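Local coordinates for uncharacterized protein (Bacteroides fragilis, PDB 3EUR) that is of unknown function but adopts a thioredoxin-like fold, which suggests a possible role in thiol-disulfide chemistry like that of some relatives, at residues A[5-11]-A[123-129]; A[33-39]-A[114-120]; A[73-77]-A[101-105]; A[15-19]-A[94-100]; A[10-14]-A[24-28]. One frame throughout, in Å; residues are numbered along the deposited sequence. Where two conformers were deposited one is given.

Interaction 1 (A[5-11]-A[123-129])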
# COMPACT_ATOMS: atom_id res chain seq x y z
N ASN A 5 8.44 -6.27 -9.94
CA ASN A 5 7.76 -6.61 -8.72
C ASN A 5 7.31 -8.08 -8.74
O ASN A 5 6.43 -8.43 -7.99
CB ASN A 5 6.60 -5.67 -8.43
CG ASN A 5 7.01 -4.22 -8.54
OD1 ASN A 5 6.44 -3.43 -9.38
ND2 ASN A 5 7.92 -3.85 -7.74
N ARG A 6 8.00 -8.96 -9.47
CA ARG A 6 7.62 -10.34 -9.45
C ARG A 6 7.95 -11.00 -8.12
O ARG A 6 8.84 -10.55 -7.35
CB ARG A 6 8.14 -11.08 -10.64
CG ARG A 6 9.48 -11.53 -10.53
CD ARG A 6 9.99 -12.32 -11.78
NE ARG A 6 9.07 -13.39 -12.08
CZ ARG A 6 8.23 -13.51 -13.13
NH1 ARG A 6 7.36 -14.49 -13.17
NH2 ARG A 6 8.23 -12.67 -14.13
N LEU A 7 7.24 -12.07 -7.81
CA LEU A 7 7.45 -12.84 -6.60
C LEU A 7 8.90 -13.11 -6.36
O LEU A 7 9.61 -13.54 -7.26
CB LEU A 7 6.72 -14.18 -6.59
CG LEU A 7 5.21 -14.08 -6.49
CD1 LEU A 7 4.58 -15.43 -6.86
CD2 LEU A 7 4.79 -13.66 -5.07
N GLY A 8 9.34 -12.87 -5.13
CA GLY A 8 10.66 -13.22 -4.74
C GLY A 8 11.76 -12.27 -5.17
O GLY A 8 12.95 -12.55 -4.98
N THR A 9 11.38 -11.15 -5.74
CA THR A 9 12.30 -10.08 -6.12
C THR A 9 11.96 -8.81 -5.33
O THR A 9 10.92 -8.73 -4.70
CB THR A 9 12.27 -9.80 -7.63
OG1 THR A 9 11.06 -9.12 -7.98
CG2 THR A 9 12.46 -11.11 -8.43
N LYS A 10 12.88 -7.86 -5.29
CA LYS A 10 12.68 -6.65 -4.50
C LYS A 10 11.73 -5.71 -5.24
O LYS A 10 11.95 -5.37 -6.39
CB LYS A 10 14.03 -5.96 -4.25
CG LYS A 10 14.03 -4.91 -3.18
CD LYS A 10 15.42 -4.30 -2.94
CE LYS A 10 15.42 -3.42 -1.70
NZ LYS A 10 16.82 -3.00 -1.32
N ALA A 11 10.69 -5.28 -4.55
CA ALA A 11 9.75 -4.31 -5.10
C ALA A 11 10.50 -3.05 -5.49
O ALA A 11 11.48 -2.68 -4.84
CB ALA A 11 8.67 -4.00 -4.06
N ASN A 123 12.86 -6.79 3.88
CA ASN A 123 13.78 -6.29 2.85
C ASN A 123 13.07 -5.78 1.62
O ASN A 123 13.71 -5.44 0.64
CB ASN A 123 14.78 -7.35 2.47
CG ASN A 123 15.55 -7.90 3.65
OD1 ASN A 123 15.67 -9.16 3.80
ND2 ASN A 123 16.11 -7.06 4.43
N LYS A 124 11.75 -5.78 1.64
CA LYS A 124 10.91 -5.37 0.50
C LYS A 124 10.91 -6.41 -0.63
O LYS A 124 10.49 -6.09 -1.74
CB LYS A 124 11.18 -3.97 0.00
CG LYS A 124 11.20 -2.94 1.15
CD LYS A 124 9.92 -2.87 1.95
CE LYS A 124 9.94 -1.86 3.09
NZ LYS A 124 10.85 -2.23 4.19
N THR A 125 11.27 -7.63 -0.31
CA THR A 125 11.06 -8.74 -1.24
C THR A 125 9.56 -9.04 -1.33
O THR A 125 8.87 -9.10 -0.33
CB THR A 125 11.82 -9.99 -0.79
OG1 THR A 125 13.20 -9.68 -0.69
CG2 THR A 125 11.64 -11.19 -1.73
N VAL A 126 9.09 -9.26 -2.56
CA VAL A 126 7.70 -9.52 -2.81
C VAL A 126 7.33 -10.92 -2.36
O VAL A 126 7.80 -11.90 -2.89
CB VAL A 126 7.33 -9.30 -4.30
CG1 VAL A 126 5.89 -9.68 -4.56
CG2 VAL A 126 7.62 -7.89 -4.72
N LEU A 127 6.44 -10.99 -1.37
CA LEU A 127 5.81 -12.22 -0.88
C LEU A 127 4.53 -12.52 -1.62
O LEU A 127 4.22 -13.70 -1.86
CB LEU A 127 5.56 -12.13 0.61
CG LEU A 127 6.77 -11.87 1.52
CD1 LEU A 127 6.33 -11.71 2.95
CD2 LEU A 127 7.84 -12.93 1.32
N LEU A 128 3.72 -11.52 -1.92
CA LEU A 128 2.52 -11.66 -2.72
C LEU A 128 2.44 -10.44 -3.65
O LEU A 128 2.61 -9.32 -3.20
CB LEU A 128 1.25 -11.71 -1.89
CG LEU A 128 1.07 -12.83 -0.93
CD1 LEU A 128 -0.11 -12.55 0.02
CD2 LEU A 128 0.88 -14.16 -1.67
N LYS A 129 2.24 -10.69 -4.93
CA LYS A 129 2.06 -9.69 -5.95
C LYS A 129 0.58 -9.56 -6.33
O LYS A 129 -0.02 -10.55 -6.76
CB LYS A 129 2.89 -10.05 -7.21
CG LYS A 129 2.52 -9.11 -8.38
CD LYS A 129 3.41 -9.31 -9.59
CE LYS A 129 3.17 -8.27 -10.66
NZ LYS A 129 4.13 -8.43 -11.83
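Val126 pushes its isopropyl group into the bend formed by residues 5-11, and most of the side-chain packing gathers round it. With CG1 anti to the backbone N (chi1 176°), both methyls come up against the carbonyl of Asn5, where Val126 CG2 lies 3.5 Å from Asn5 O. The same CG2 is 3.4 Å from Thr9 O, and Val126 CB is 3.6 Å from Arg6 O, giving the branched side chain a lining of carbonyl oxygens. Lys129, extended beyond CG, runs past the other flank of Asn5 and sets CD 3.5 Å from Asn5 O; its ammonium goes on to the carbonyl of Lys4. Asn5 O is therefore buried under aliphatic groups and has no polar partner. Leu7, in one of its two conformers, reaches back to put CD2 3.3 Å from Leu127 O and 4.2 Å from Val126 CG1.

The bend is a type II turn from Arg6 to Thr9, closed by two bonds to one oxygen: Thr9 OG1 donates to Arg6 O at 2.7 Å, and Thr9 N binds it too. From the turn and just past it, three backbone bonds join the chains round the single bridge of Lys10 with Thr125. Residues 5-11 thus flank strand 126-131 at the margin of the sheet. Inward, that strand pairs with strand 116-120 through a classic bulge, Leu127 and Leu128 both facing Leu119, while the leucines of the bulge pack on helix 133-141.

Interaction 2 (A[33-39]-A[114-120])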
# COMPACT_ATOMS: atom_id res chain seq x y z
N TYR A 33 6.65 -6.83 7.92
CA TYR A 33 5.84 -6.99 6.71
C TYR A 33 5.32 -5.63 6.33
O TYR A 33 4.70 -4.94 7.17
CB TYR A 33 4.61 -7.90 6.96
CG TYR A 33 4.96 -9.29 7.35
CD1 TYR A 33 5.11 -10.28 6.40
CD2 TYR A 33 5.13 -9.64 8.67
CE1 TYR A 33 5.41 -11.58 6.77
CE2 TYR A 33 5.43 -10.92 9.05
CZ TYR A 33 5.57 -11.91 8.11
OH TYR A 33 5.86 -13.19 8.47
N THR A 34 5.47 -5.24 5.05
CA THR A 34 4.81 -4.08 4.54
C THR A 34 3.65 -4.52 3.64
O THR A 34 3.86 -5.34 2.73
CB THR A 34 5.76 -3.16 3.73
OG1 THR A 34 6.77 -2.65 4.57
CG2 THR A 34 5.04 -2.04 3.06
N LEU A 35 2.46 -4.02 3.90
CA LEU A 35 1.33 -4.21 3.01
C LEU A 35 1.17 -2.94 2.19
O LEU A 35 0.74 -1.92 2.71
CB LEU A 35 0.06 -4.55 3.79
CG LEU A 35 -1.15 -4.94 2.94
CD1 LEU A 35 -0.86 -6.12 2.03
CD2 LEU A 35 -2.32 -5.28 3.91
N LEU A 36 1.66 -3.00 0.95
CA LEU A 36 1.60 -1.88 0.06
C LEU A 36 0.23 -1.88 -0.64
O LEU A 36 -0.14 -2.85 -1.27
CB LEU A 36 2.73 -2.01 -0.99
CG LEU A 36 2.78 -0.94 -2.08
CD1 LEU A 36 3.06 0.43 -1.48
CD2 LEU A 36 3.84 -1.27 -3.09
N PHE A 37 -0.49 -0.79 -0.45
CA PHE A 37 -1.85 -0.63 -0.88
C PHE A 37 -1.94 0.51 -1.88
O PHE A 37 -1.97 1.67 -1.49
CB PHE A 37 -2.72 -0.44 0.37
CG PHE A 37 -4.16 -0.05 0.14
CD1 PHE A 37 -4.88 -0.37 -1.02
CD2 PHE A 37 -4.86 0.58 1.16
CE1 PHE A 37 -6.20 0.01 -1.15
CE2 PHE A 37 -6.17 0.96 1.02
CZ PHE A 37 -6.85 0.65 -0.13
N ILE A 38 -1.95 0.19 -3.18
CA ILE A 38 -2.01 1.20 -4.25
C ILE A 38 -3.46 1.51 -4.49
O ILE A 38 -4.24 0.61 -4.77
CB ILE A 38 -1.32 0.72 -5.52
CG1 ILE A 38 0.06 0.14 -5.23
CG2 ILE A 38 -1.29 1.85 -6.52
CD1 ILE A 38 0.78 -0.48 -6.44
N ASN A 39 -3.86 2.76 -4.35
CA ASN A 39 -5.30 3.10 -4.28
C ASN A 39 -5.54 4.37 -5.06
O ASN A 39 -4.63 5.19 -5.25
CB ASN A 39 -5.69 3.28 -2.82
CG ASN A 39 -4.99 4.41 -2.18
OD1 ASN A 39 -3.91 4.27 -1.55
ND2 ASN A 39 -5.51 5.56 -2.37
N ILE A 114 -5.97 -1.15 -10.09
CA ILE A 114 -6.09 -0.51 -8.73
C ILE A 114 -7.52 -0.59 -8.26
O ILE A 114 -8.44 -0.41 -9.08
CB ILE A 114 -5.73 1.01 -8.78
CG1 ILE A 114 -4.23 1.18 -8.70
CG2 ILE A 114 -6.43 1.83 -7.59
CD1 ILE A 114 -3.41 -0.07 -8.90
N PRO A 115 -7.81 -0.89 -6.99
CA PRO A 115 -6.82 -1.05 -5.91
C PRO A 115 -6.11 -2.37 -5.95
O PRO A 115 -6.65 -3.35 -6.30
CB PRO A 115 -7.69 -1.00 -4.66
CG PRO A 115 -8.97 -1.52 -5.09
CD PRO A 115 -9.16 -0.99 -6.44
N THR A 116 -4.84 -2.32 -5.57
CA THR A 116 -3.97 -3.49 -5.57
C THR A 116 -3.06 -3.56 -4.35
O THR A 116 -2.52 -2.57 -3.86
CB THR A 116 -3.11 -3.55 -6.85
OG1 THR A 116 -3.85 -3.05 -7.96
CG2 THR A 116 -2.69 -4.99 -7.13
N LEU A 117 -2.89 -4.78 -3.86
CA LEU A 117 -2.06 -5.09 -2.71
C LEU A 117 -0.82 -5.86 -3.07
O LEU A 117 -0.86 -6.79 -3.87
CB LEU A 117 -2.86 -5.93 -1.70
CG LEU A 117 -4.09 -5.30 -1.10
CD1 LEU A 117 -4.83 -6.34 -0.24
CD2 LEU A 117 -3.75 -4.08 -0.25
N TYR A 118 0.30 -5.47 -2.46
CA TYR A 118 1.52 -6.27 -2.44
C TYR A 118 1.89 -6.52 -0.99
O TYR A 118 1.86 -5.60 -0.20
CB TYR A 118 2.71 -5.56 -3.13
CG TYR A 118 2.61 -5.40 -4.60
CD1 TYR A 118 3.44 -6.16 -5.41
CD2 TYR A 118 1.70 -4.57 -5.18
CE1 TYR A 118 3.41 -6.07 -6.77
CE2 TYR A 118 1.62 -4.47 -6.61
CZ TYR A 118 2.48 -5.27 -7.37
OH TYR A 118 2.43 -5.20 -8.76
N LEU A 119 2.28 -7.76 -0.67
CA LEU A 119 2.82 -8.07 0.64
C LEU A 119 4.31 -8.24 0.49
O LEU A 119 4.77 -9.03 -0.35
CB LEU A 119 2.18 -9.32 1.24
CG LEU A 119 2.61 -9.65 2.68
CD1 LEU A 119 2.13 -8.67 3.67
CD2 LEU A 119 2.20 -11.09 3.04
N LEU A 120 5.07 -7.46 1.26
CA LEU A 120 6.52 -7.40 1.18
C LEU A 120 7.15 -7.79 2.52
O LEU A 120 6.59 -7.48 3.58
CB LEU A 120 6.97 -5.97 0.84
CG LEU A 120 6.27 -5.29 -0.32
CD1 LEU A 120 6.78 -3.85 -0.49
CD2 LEU A 120 6.39 -6.05 -1.62
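Phe37 carries CG anti to the backbone N (chi1 171°), and Leu117 turns CG away from its own carbonyl carbon (chi1 -62°); together these torsions bring Leu117 CD2 within 3.8 Å of Phe37 CB. The pair belongs to neighbouring antiparallel strands of a thioredoxin-like fold, 33-38 and 116-120, whose axes approach to 4.7 Å at 164°. Six backbone bonds join them, two each at Thr34-Leu120, Leu36-Tyr118 and Ile38-Thr116, and the intervening pairs Leu35-Leu119 and Phe37-Leu117 are of the non-hydrogen-bonded kind.

One face carries Leu35, Phe37, Leu117 and Leu119, which pack beneath helices 44-55 and 133-141. From the opposite face Ile38 sends CD1 obliquely to the ring of Tyr118, 4.1 Å from its CE2, while Leu36 CB meets Tyr118 CB at 4.1 Å. Within this buried, apolar interface the six backbone bonds satisfy the N-H and C=O groups of the hydrogen-bonded pairs.

A cis peptide precedes Pro115, the proline position that is a hallmark of thioredoxin-like proteins. Pro115 CB lies in the plane of the Phe37 ring, at its edge and 3.9 Å from CE1. Ile38 O closes the ladder, accepting from Thr116 N at 3.1 Å and touching Pro115 CA at 3.3 Å.

Interaction 3 (A[73-77]-A[101-105])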
# COMPACT_ATOMS: atom_id res chain seq x y z
N ILE A 73 -0.49 4.15 -1.07
CA ILE A 73 0.12 5.04 -2.04
C ILE A 73 -0.86 5.39 -3.14
O ILE A 73 -1.41 4.49 -3.80
CB ILE A 73 1.43 4.47 -2.63
CG1 ILE A 73 2.11 5.46 -3.58
CG2 ILE A 73 1.30 3.16 -3.34
CD1 ILE A 73 2.56 6.79 -2.91
N TYR A 74 -1.04 6.68 -3.34
CA TYR A 74 -1.85 7.22 -4.42
C TYR A 74 -0.96 7.64 -5.55
O TYR A 74 -0.11 8.52 -5.38
CB TYR A 74 -2.62 8.42 -3.88
CG TYR A 74 -3.42 9.15 -4.93
CD1 TYR A 74 -4.48 8.58 -5.54
CD2 TYR A 74 -3.19 10.46 -5.22
CE1 TYR A 74 -5.22 9.26 -6.49
CE2 TYR A 74 -3.92 11.14 -6.20
CZ TYR A 74 -4.94 10.54 -6.80
OH TYR A 74 -5.68 11.21 -7.75
N PRO A 75 -1.13 7.04 -6.76
CA PRO A 75 -0.16 7.29 -7.85
C PRO A 75 -0.65 8.27 -8.91
O PRO A 75 0.04 8.48 -9.90
CB PRO A 75 -0.04 5.92 -8.48
CG PRO A 75 -1.42 5.37 -8.38
CD PRO A 75 -1.91 5.80 -7.03
N ASP A 76 -1.83 8.79 -8.75
CA ASP A 76 -2.48 9.64 -9.77
C ASP A 76 -2.44 11.14 -9.42
O ASP A 76 -1.74 11.55 -8.51
CB ASP A 76 -3.90 9.17 -10.02
CG ASP A 76 -3.96 7.77 -10.63
OD1 ASP A 76 -3.06 7.43 -11.41
OD2 ASP A 76 -4.89 7.02 -10.25
N GLU A 77 -3.17 11.98 -10.16
CA GLU A 77 -2.99 13.47 -10.18
C GLU A 77 -3.89 14.28 -9.28
O GLU A 77 -3.66 15.50 -9.10
CB GLU A 77 -3.22 14.02 -11.61
CG GLU A 77 -2.22 13.49 -12.61
CD GLU A 77 -2.59 12.12 -13.13
OE1 GLU A 77 -3.67 11.58 -12.75
OE2 GLU A 77 -1.79 11.56 -13.90
N LEU A 101 4.66 11.84 -9.62
CA LEU A 101 4.07 10.85 -10.53
C LEU A 101 5.10 9.89 -11.13
O LEU A 101 5.04 9.50 -12.30
CB LEU A 101 3.29 11.55 -11.65
CG LEU A 101 2.26 12.55 -11.13
CD1 LEU A 101 1.68 13.33 -12.34
CD2 LEU A 101 1.15 11.89 -10.30
N VAL A 102 6.04 9.47 -10.32
CA VAL A 102 7.11 8.59 -10.73
C VAL A 102 6.62 7.18 -11.06
O VAL A 102 7.03 6.57 -12.04
CB VAL A 102 8.26 8.64 -9.74
CG1 VAL A 102 9.36 7.75 -10.18
CG2 VAL A 102 8.78 10.10 -9.55
N ILE A 103 5.74 6.64 -10.23
CA ILE A 103 5.24 5.31 -10.48
C ILE A 103 4.59 5.23 -11.86
O ILE A 103 4.87 4.30 -12.62
CB ILE A 103 4.27 4.83 -9.36
CG1 ILE A 103 5.00 4.68 -8.01
CG2 ILE A 103 3.60 3.55 -9.78
CD1 ILE A 103 4.08 4.57 -6.82
N LYS A 104 3.76 6.21 -12.18
CA LYS A 104 3.16 6.25 -13.52
C LYS A 104 4.19 6.52 -14.58
O LYS A 104 4.29 5.79 -15.59
CB LYS A 104 2.24 7.44 -13.58
CG LYS A 104 0.98 7.22 -12.99
CD LYS A 104 0.02 8.47 -13.14
CE LYS A 104 -1.03 8.26 -14.15
NZ LYS A 104 -2.32 8.90 -13.70
N ASN A 105 4.99 7.57 -14.40
CA ASN A 105 5.82 8.03 -15.54
C ASN A 105 6.94 7.06 -15.87
O ASN A 105 7.31 6.89 -17.04
CB ASN A 105 6.44 9.40 -15.29
CG ASN A 105 5.40 10.54 -15.27
OD1 ASN A 105 4.22 10.37 -15.63
ND2 ASN A 105 5.84 11.70 -14.80
O HOH W 1 2.69 7.96 -10.29
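Leu101 packs its CD2 methyl closely against two successive carbonyls, 3.4 Å from Asp76 O and 3.6 Å from Pro75 O. The buried part of the contact lies deeper in the fold, where Ile103 CD1 meets Ile73 CG1 obliquely at 3.9 Å.

Toward solvent the chemistry changes. Lys104 is bent at both chi3 and chi4, which curls its chain over Pro75 O and delivers NZ between two carboxylates. Lys104 NZ lies 2.8 Å from Asp76 OD1, which it meets from above the carboxylate plane, and 2.7 Å from Glu77 OE2, which it approaches on the syn side. Asp76 spends its other oxygen on the side chain of Asn40, which should help hold the group in place. Beside this network a water donates to Pro75 O at 2.7 Å and accepts from Lys104 N, an amide of the first turn.

That turn follows Leu101 at the N-cap position, while the side chain of Asp98 takes up the amides of Val102 and Ile103. The whole is a salt-bridge network fastening a short helix to the chain just beyond the C-terminal end of a central strand in a thioredoxin-like fold.

Interaction 4 (A[15-19]-A[94-100])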
# COMPACT_ATOMS: atom_id res chain seq x y z
N THR A 15 9.33 7.39 -3.83
CA THR A 15 9.14 8.41 -2.82
C THR A 15 7.67 8.75 -2.65
O THR A 15 6.96 9.02 -3.62
CB THR A 15 9.91 9.69 -3.15
OG1 THR A 15 11.29 9.40 -3.18
CG2 THR A 15 9.67 10.79 -2.08
N TYR A 16 7.19 8.72 -1.44
CA TYR A 16 5.87 9.16 -1.09
C TYR A 16 5.92 10.44 -0.28
O TYR A 16 6.92 10.72 0.39
CB TYR A 16 5.09 8.06 -0.35
CG TYR A 16 5.63 7.65 0.97
CD1 TYR A 16 5.36 8.36 2.11
CD2 TYR A 16 6.48 6.54 1.09
CE1 TYR A 16 5.89 8.00 3.32
CE2 TYR A 16 7.00 6.19 2.30
CZ TYR A 16 6.71 6.92 3.42
OH TYR A 16 7.26 6.55 4.62
N THR A 17 4.84 11.19 -0.36
CA THR A 17 4.67 12.41 0.41
C THR A 17 3.43 12.24 1.28
O THR A 17 2.36 11.83 0.80
CB THR A 17 4.50 13.63 -0.53
OG1 THR A 17 5.61 13.70 -1.42
CG2 THR A 17 4.40 14.91 0.21
N LEU A 18 3.54 12.55 2.57
CA LEU A 18 2.40 12.49 3.48
C LEU A 18 1.63 13.80 3.41
O LEU A 18 2.11 14.80 2.84
CB LEU A 18 2.85 12.23 4.92
CG LEU A 18 3.71 11.00 5.14
CD1 LEU A 18 4.13 10.89 6.61
CD2 LEU A 18 2.94 9.74 4.70
N ASP A 19 0.42 13.80 3.96
CA ASP A 19 -0.34 15.03 4.08
C ASP A 19 0.41 16.16 4.77
O ASP A 19 0.22 17.32 4.43
CB ASP A 19 -1.66 14.79 4.79
CG ASP A 19 -2.48 16.07 4.93
OD1 ASP A 19 -3.03 16.58 3.93
OD2 ASP A 19 -2.55 16.54 6.08
N THR A 94 0.21 4.38 7.00
CA THR A 94 1.04 5.44 6.43
C THR A 94 0.45 5.74 5.05
O THR A 94 0.48 4.88 4.18
CB THR A 94 2.47 5.01 6.38
OG1 THR A 94 2.93 4.68 7.71
CG2 THR A 94 3.35 6.15 5.78
N ASN A 95 -0.12 6.93 4.88
CA ASN A 95 -0.94 7.24 3.74
C ASN A 95 -0.27 8.36 2.93
O ASN A 95 -0.22 9.47 3.39
CB ASN A 95 -2.33 7.63 4.28
CG ASN A 95 -2.97 6.51 5.18
OD1 ASN A 95 -3.09 5.36 4.71
ND2 ASN A 95 -3.42 6.84 6.46
N GLY A 96 0.28 8.04 1.77
CA GLY A 96 1.01 8.99 0.98
C GLY A 96 0.58 9.07 -0.46
O GLY A 96 -0.19 8.25 -0.95
N TYR A 97 1.07 10.10 -1.12
CA TYR A 97 0.89 10.27 -2.56
C TYR A 97 2.23 10.40 -3.27
O TYR A 97 3.25 10.72 -2.68
CB TYR A 97 -0.04 11.48 -2.87
CG TYR A 97 0.49 12.81 -2.42
CD1 TYR A 97 1.18 13.64 -3.31
CD2 TYR A 97 0.28 13.28 -1.13
CE1 TYR A 97 1.65 14.92 -2.90
CE2 TYR A 97 0.71 14.55 -0.75
CZ TYR A 97 1.38 15.34 -1.63
OH TYR A 97 1.79 16.60 -1.21
N ASP A 98 2.18 10.15 -4.57
CA ASP A 98 3.34 10.18 -5.41
C ASP A 98 3.43 11.54 -6.08
O ASP A 98 2.87 11.77 -7.16
CB ASP A 98 3.19 9.07 -6.46
CG ASP A 98 4.41 8.90 -7.37
OD1 ASP A 98 5.31 9.77 -7.38
OD2 ASP A 98 4.37 7.91 -8.14
N LYS A 99 4.09 12.47 -5.40
CA LYS A 99 4.04 13.87 -5.81
C LYS A 99 4.48 14.07 -7.23
O LYS A 99 3.83 14.80 -7.98
CB LYS A 99 4.90 14.73 -4.89
CG LYS A 99 4.79 16.25 -5.26
CD LYS A 99 5.36 17.18 -4.23
CE LYS A 99 5.39 18.62 -4.80
NZ LYS A 99 6.46 19.48 -4.20
N GLU A 100 5.58 13.45 -7.59
CA GLU A 100 6.19 13.62 -8.90
C GLU A 100 5.61 12.70 -9.99
O GLU A 100 6.07 12.72 -11.13
CB GLU A 100 7.67 13.31 -8.74
CG GLU A 100 8.34 13.83 -7.40
CD GLU A 100 8.05 12.97 -6.10
OE1 GLU A 100 7.36 11.94 -6.19
OE2 GLU A 100 8.50 13.34 -4.97
O HOH W 2 6.21 11.82 -3.43
O HOH W 3 1.41 17.16 1.37
O HOH W 4 -0.77 11.40 5.19
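Thr15, Thr17, Lys99 and Glu100 converge on one water, which lies 2.9 Å from Thr15 O and 2.8 Å from Thr17 OG1, accepts from Lys99 N and comes within 3.0 Å of Glu100 OE1. It has more acceptors in reach than protons, so these bonds cannot all be made at once. Thr17 OG1 is also hydrogen-bonded to Lys23 NZ, a second hold on the hydroxyl.

Thr17 then pairs with Tyr97 in both directions, Thr17 N to Tyr97 O and Tyr97 N to Thr17 O, each at 2.9 Å. Chi1 of 63° wedges Tyr97 CG between its backbone N and carbonyl carbon and folds the ring back across the strand. Thr17 CB consequently sits over one ring face in a CH-pi contact, 3.9 Å from the centroid and 17° off the normal. At the edge of that ring a second water links Tyr97 OH to Leu18 O. On the other side of the strand, Thr94 CG2 touches Leu18 CD2 at 3.8 Å and approaches the Tyr16 ring obliquely.

The strands cross at 109°, so regular pairing is short. Strand 15-18 is set between strands 23-25 and 94-97, the latter running parallel to strand 68-74, while Trp82 of helix 79-85 meets the Tyr97 ring.

Interaction 5 (A[10-14]-A[24-28])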
# COMPACT_ATOMS: atom_id res chain seq x y z
N LYS A 10 12.88 -7.86 -5.29
CA LYS A 10 12.68 -6.65 -4.50
C LYS A 10 11.73 -5.71 -5.24
O LYS A 10 11.95 -5.37 -6.39
CB LYS A 10 14.03 -5.96 -4.25
CG LYS A 10 14.03 -4.91 -3.18
CD LYS A 10 15.42 -4.30 -2.94
CE LYS A 10 15.42 -3.42 -1.70
NZ LYS A 10 16.82 -3.00 -1.32
N ALA A 11 10.69 -5.28 -4.55
CA ALA A 11 9.75 -4.31 -5.10
C ALA A 11 10.50 -3.05 -5.49
O ALA A 11 11.48 -2.68 -4.84
CB ALA A 11 8.67 -4.00 -4.06
N LEU A 12 9.97 -2.34 -6.48
CA LEU A 12 10.58 -1.10 -6.91
C LEU A 12 10.39 0.02 -5.91
O LEU A 12 9.31 0.20 -5.36
CB LEU A 12 10.01 -0.67 -8.26
CG LEU A 12 10.62 -1.32 -9.46
CD1 LEU A 12 12.00 -0.69 -9.76
CD2 LEU A 12 10.54 -2.79 -9.51
N ASN A 13 11.45 0.79 -5.64
CA ASN A 13 11.35 1.90 -4.72
C ASN A 13 10.61 3.06 -5.31
O ASN A 13 10.46 3.20 -6.55
CB ASN A 13 12.75 2.35 -4.36
CG ASN A 13 12.86 3.16 -3.10
OD1 ASN A 13 11.99 3.09 -2.24
ND2 ASN A 13 14.01 3.87 -2.94
N PHE A 14 10.11 3.94 -4.42
CA PHE A 14 9.50 5.19 -4.78
C PHE A 14 9.47 6.10 -3.58
O PHE A 14 9.53 5.61 -2.45
CB PHE A 14 8.08 4.96 -5.37
CG PHE A 14 7.15 4.30 -4.39
CD1 PHE A 14 6.45 5.03 -3.44
CD2 PHE A 14 7.02 2.92 -4.39
CE1 PHE A 14 5.65 4.40 -2.51
CE2 PHE A 14 6.19 2.32 -3.46
CZ PHE A 14 5.53 3.05 -2.55
N GLY A 24 9.17 10.23 2.37
CA GLY A 24 9.85 8.99 2.66
C GLY A 24 9.84 8.10 1.49
O GLY A 24 9.22 8.43 0.48
N THR A 25 10.60 7.02 1.56
CA THR A 25 10.64 6.07 0.49
C THR A 25 10.19 4.70 0.94
O THR A 25 10.27 4.33 2.11
CB THR A 25 12.04 5.97 -0.16
OG1 THR A 25 12.87 5.25 0.74
CG2 THR A 25 12.63 7.37 -0.50
N LEU A 26 9.82 3.86 -0.02
CA LEU A 26 9.51 2.45 0.32
C LEU A 26 10.68 1.79 1.04
O LEU A 26 10.53 1.12 2.05
CB LEU A 26 9.10 1.68 -0.93
CG LEU A 26 8.79 0.18 -0.69
CD1 LEU A 26 7.57 -0.02 0.20
CD2 LEU A 26 8.67 -0.55 -2.02
N TYR A 27 11.90 1.98 0.51
CA TYR A 27 13.02 1.25 1.04
C TYR A 27 13.39 1.71 2.45
O TYR A 27 13.98 0.96 3.20
CB TYR A 27 14.25 1.32 0.10
CG TYR A 27 14.11 0.51 -1.16
CD1 TYR A 27 12.96 -0.19 -1.49
CD2 TYR A 27 15.17 0.46 -2.05
CE1 TYR A 27 12.88 -0.93 -2.66
CE2 TYR A 27 15.10 -0.28 -3.22
CZ TYR A 27 13.94 -0.95 -3.54
OH TYR A 27 13.91 -1.63 -4.73
N GLN A 28 13.04 2.94 2.80
CA GLN A 28 13.27 3.47 4.14
C GLN A 28 12.17 3.08 5.17
O GLN A 28 12.31 3.42 6.33
CB GLN A 28 13.33 4.98 4.09
CG GLN A 28 14.51 5.56 3.32
CD GLN A 28 14.30 7.02 2.94
OE1 GLN A 28 13.28 7.62 3.27
NE2 GLN A 28 15.26 7.59 2.25
O HOH W 5 15.31 5.00 -0.48
O HOH W 6 13.99 0.78 -7.00
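Tyr27 is clasped on both ring faces by residues of segment 10-14. Asn13, its CG anti to the backbone N (chi1 -161°), lays its amide almost parallel to the ring, the planes only 6° apart, and puts CB 3.5 Å from the ring centroid. Across the opposite face runs the extended Lys10 chain: its CE makes a CH-pi contact, and NZ a cation-pi contact 4.1 Å from the centroid.

Three hydrogen bonds add direction. Tyr27 OH donates to Ala11 O at 2.6 Å, with that oxygen in the ring plane, while Tyr27 N reaches Asn13 OD1 at 3.0 Å from above the amide plane. Leu26 N binds Phe14 O, also at 3.0 Å, and an ST motif at Thr25 steadies the turn that follows.

The apolar portion lies inward: Leu26 CB sits over one face of the Phe14 ring, and Leu26 CD2 meets Ala11 CB at 4.0 Å. With both faces covered and its hydroxyl tied down, the tyrosine has little freedom to rotate; its ring electrons would favour the nearby ammonium.

The five contacts show how one mixed sheet organises distant parts of a chain. Interaction 2 pairs two inner strands, and interaction 1 continues the sheet outward through Leu127 N to Leu119 O at 2.8 Å. On the other flank, Phe37 O to Ile73 N at 2.9 Å leads to interaction 3, tied to interaction 4 by Tyr74 O and Asp98 N at 2.9 Å. Interaction 5 runs from edge strand 23-25 onto one face of the sheet, with Phe14 against Leu36, Ile73 and Ile103, and shares Lys10 and Ala11 with interaction 1. Interactions 1 and 4 have centres about 21 Å apart. No ligand site is established; the cis-proline of interaction 2 marks where thioredoxin relatives do their chemistry.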